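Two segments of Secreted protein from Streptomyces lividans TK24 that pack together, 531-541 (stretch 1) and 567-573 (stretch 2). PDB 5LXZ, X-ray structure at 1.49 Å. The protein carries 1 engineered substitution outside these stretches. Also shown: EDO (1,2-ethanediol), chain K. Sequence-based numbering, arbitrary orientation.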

# COMPACT_ATOMS: atom_id res chain seq x y z
N ALA A 531 -2.31 2.80 -37.88
CA ALA A 531 -1.58 1.56 -37.66
C ALA A 531 -2.45 0.40 -37.16
O ALA A 531 -1.93 -0.56 -36.58
CB ALA A 531 -0.47 1.83 -36.65
N ALA A 532 -3.76 0.45 -37.38
CA ALA A 532 -4.64 -0.59 -36.86
C ALA A 532 -4.24 -2.00 -37.24
O ALA A 532 -4.29 -2.90 -36.41
CB ALA A 532 -6.10 -0.33 -37.24
N SER A 533 -3.80 -2.21 -38.49
CA SER A 533 -3.43 -3.56 -38.91
C SER A 533 -2.14 -4.12 -38.28
O SER A 533 -1.89 -5.31 -38.38
CB SER A 533 -3.34 -3.63 -40.44
OG SER A 533 -2.25 -2.86 -40.89
N THR A 534 -1.38 -3.27 -37.59
CA THR A 534 -0.20 -3.69 -36.87
C THR A 534 -0.49 -4.08 -35.42
O THR A 534 0.39 -4.58 -34.74
CB THR A 534 0.87 -2.59 -36.85
OG1 THR A 534 0.49 -1.51 -35.99
CG2 THR A 534 1.12 -2.05 -38.30
N VAL A 535 -1.71 -3.85 -34.95
CA VAL A 535 -1.99 -4.05 -33.52
C VAL A 535 -2.02 -5.54 -33.22
O VAL A 535 -2.69 -6.31 -33.92
CB VAL A 535 -3.32 -3.36 -33.14
CG1 VAL A 535 -3.76 -3.72 -31.73
CG2 VAL A 535 -3.17 -1.86 -33.26
N LYS A 536 -1.33 -5.95 -32.16
CA LYS A 536 -1.38 -7.31 -31.68
C LYS A 536 -2.06 -7.49 -30.34
O LYS A 536 -2.55 -8.58 -30.03
CB LYS A 536 0.03 -7.91 -31.57
CG LYS A 536 0.73 -8.07 -32.90
CD LYS A 536 0.03 -9.01 -33.89
CE LYS A 536 -0.01 -10.44 -33.42
NZ LYS A 536 -0.26 -11.33 -34.60
N LYS A 537 -2.06 -6.43 -29.53
CA LYS A 537 -2.59 -6.49 -28.17
C LYS A 537 -3.33 -5.22 -27.88
O LYS A 537 -2.88 -4.14 -28.23
CB LYS A 537 -1.48 -6.59 -27.14
CG LYS A 537 -0.76 -7.91 -27.07
CD LYS A 537 0.30 -7.83 -25.99
CE LYS A 537 1.13 -9.07 -25.99
NZ LYS A 537 2.22 -8.87 -25.01
N VAL A 538 -4.47 -5.36 -27.19
CA VAL A 538 -5.17 -4.21 -26.66
C VAL A 538 -5.32 -4.50 -25.16
O VAL A 538 -5.77 -5.58 -24.77
CB VAL A 538 -6.55 -4.03 -27.33
CG1 VAL A 538 -7.33 -2.86 -26.74
CG2 VAL A 538 -6.35 -3.82 -28.83
N ARG A 539 -4.99 -3.51 -24.34
CA ARG A 539 -5.05 -3.65 -22.89
C ARG A 539 -5.80 -2.48 -22.28
O ARG A 539 -5.55 -1.31 -22.62
CB ARG A 539 -3.62 -3.70 -22.33
CG ARG A 539 -2.79 -4.89 -22.75
CD ARG A 539 -3.37 -6.17 -22.17
NE ARG A 539 -2.63 -7.37 -22.58
CZ ARG A 539 -2.97 -8.16 -23.59
NH1 ARG A 539 -3.99 -7.89 -24.39
NH2 ARG A 539 -2.21 -9.23 -23.85
N LEU A 540 -6.70 -2.82 -21.37
CA LEU A 540 -7.39 -1.85 -20.56
C LEU A 540 -6.74 -1.88 -19.18
O LEU A 540 -6.77 -2.90 -18.52
CB LEU A 540 -8.82 -2.27 -20.49
CG LEU A 540 -9.89 -1.28 -20.39
CD1 LEU A 540 -9.85 -0.20 -21.47
CD2 LEU A 540 -11.26 -1.98 -20.35
N ILE A 541 -6.06 -0.80 -18.81
CA ILE A 541 -5.24 -0.79 -17.59
C ILE A 541 -5.83 0.19 -16.62
O ILE A 541 -5.97 1.39 -16.91
CB ILE A 541 -3.78 -0.45 -17.90
CG1 ILE A 541 -3.28 -1.37 -19.01
CG2 ILE A 541 -2.98 -0.57 -16.61
CD1 ILE A 541 -1.81 -1.32 -19.26
N LYS A 567 -9.63 1.57 -38.72
CA LYS A 567 -10.60 1.42 -37.63
C LYS A 567 -10.26 0.19 -36.79
O LYS A 567 -10.00 -0.89 -37.33
CB LYS A 567 -12.02 1.29 -38.15
CG LYS A 567 -12.52 2.50 -38.94
CD LYS A 567 -12.72 3.76 -38.11
CE LYS A 567 -13.57 4.78 -38.86
NZ LYS A 567 -13.00 5.10 -40.21
N LEU A 568 -10.20 0.40 -35.48
CA LEU A 568 -9.94 -0.65 -34.52
C LEU A 568 -11.16 -0.76 -33.62
O LEU A 568 -11.50 0.19 -32.93
CB LEU A 568 -8.72 -0.27 -33.71
CG LEU A 568 -8.26 -1.39 -32.81
CD1 LEU A 568 -7.54 -2.49 -33.57
CD2 LEU A 568 -7.35 -0.85 -31.73
N THR A 569 -11.82 -1.91 -33.65
CA THR A 569 -13.00 -2.16 -32.79
C THR A 569 -12.54 -3.06 -31.67
O THR A 569 -12.02 -4.12 -31.90
CB THR A 569 -14.12 -2.80 -33.57
OG1 THR A 569 -14.49 -1.84 -34.57
CG2 THR A 569 -15.31 -3.10 -32.70
N VAL A 570 -12.82 -2.65 -30.44
CA VAL A 570 -12.41 -3.43 -29.27
C VAL A 570 -13.65 -3.85 -28.51
O VAL A 570 -14.66 -3.16 -28.56
CB VAL A 570 -11.48 -2.61 -28.35
CG1 VAL A 570 -10.30 -2.09 -29.13
CG2 VAL A 570 -12.19 -1.45 -27.69
N THR A 571 -13.56 -4.95 -27.78
CA THR A 571 -14.70 -5.44 -26.99
C THR A 571 -14.22 -5.65 -25.56
O THR A 571 -13.24 -6.30 -25.33
CB THR A 571 -15.27 -6.74 -27.59
OG1 THR A 571 -15.66 -6.49 -28.97
CG2 THR A 571 -16.50 -7.22 -26.85
N VAL A 572 -14.95 -5.07 -24.63
CA VAL A 572 -14.62 -5.18 -23.22
C VAL A 572 -15.13 -6.52 -22.72
O VAL A 572 -16.28 -6.87 -22.94
CB VAL A 572 -15.26 -4.01 -22.44
CG1 VAL A 572 -14.96 -4.13 -20.95
CG2 VAL A 572 -14.70 -2.68 -22.92
N PRO A 573 -14.31 -7.24 -21.95
CA PRO A 573 -14.76 -8.51 -21.41
C PRO A 573 -15.96 -8.36 -20.46
O PRO A 573 -16.18 -7.30 -19.88
CB PRO A 573 -13.57 -8.98 -20.57
CG PRO A 573 -12.42 -8.38 -21.20
CD PRO A 573 -12.86 -7.08 -21.79
C1 EDO K . -5.42 -10.50 -26.41
O1 EDO K . -4.08 -10.44 -25.92
C2 EDO K . -5.76 -9.42 -27.44
O2 EDO K . -5.67 -8.06 -26.93

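What holds two strands together when no hydrogen bond passes between them? Strands 535-541 and 567-571 run 9.1 Å apart at closest approach, their directions 52° apart, too far for backbone pairing. Apolar side chains fill the gap, and the stretches bury 286 Å² between them. Val538 and Leu540, and Leu568 and Val570, point toward the other stretch in alternation; Val535 does too, but Lys536 and Lys537 separate it from Val538. Thr569 and Thr571 lie out of reach, their hydroxyls hydrogen-bonded elsewhere in the structure.

How does Leu568 meet three partners? With chi1 at -172° (t) and chi2 at 76° (p), its branches spread along stretch 1. Leu568 CD1 lies 4.3 Å from Val535 CB, and Leu568 CD2 lies 4.3 Å from Val538 CG2. Leu568 CB sits 4.4 Å from Ala532 CB. Here the backbones come close, with Ala532 CA and Leu568 CA 5.8 Å apart, and the short alanine side chain fits the narrow space; its CB also rests 3.9 Å from Lys567 O.

How do the valines and Leu540 carry the contact onward? Val538, at chi1 178° (t), presents both methyls to stretch 2: CG2 meets Leu568, while CG1 packs 3.9 Å from Val570 CG1. The m rotamer of Val570 (chi1 -54°) turns CG1 to Val538 and leaves CG2 farther from it. Leu540 CD2 reaches Val572 CG1 at 4.3 Å; the chi1 of Leu540, -147°, lies between wells.

Does Arg539 take part in the contact? No: out of reach of stretch 2, it folds through m and m at chi1 and chi2, and its NH1 donates to Val538 O at 2.9 Å. The guanidinium also holds ethanediol: NH1 and NH2 of Arg539 each lie 3.0 Å from EDO O1, and Val538 N donates to EDO O2 at 3.0 Å.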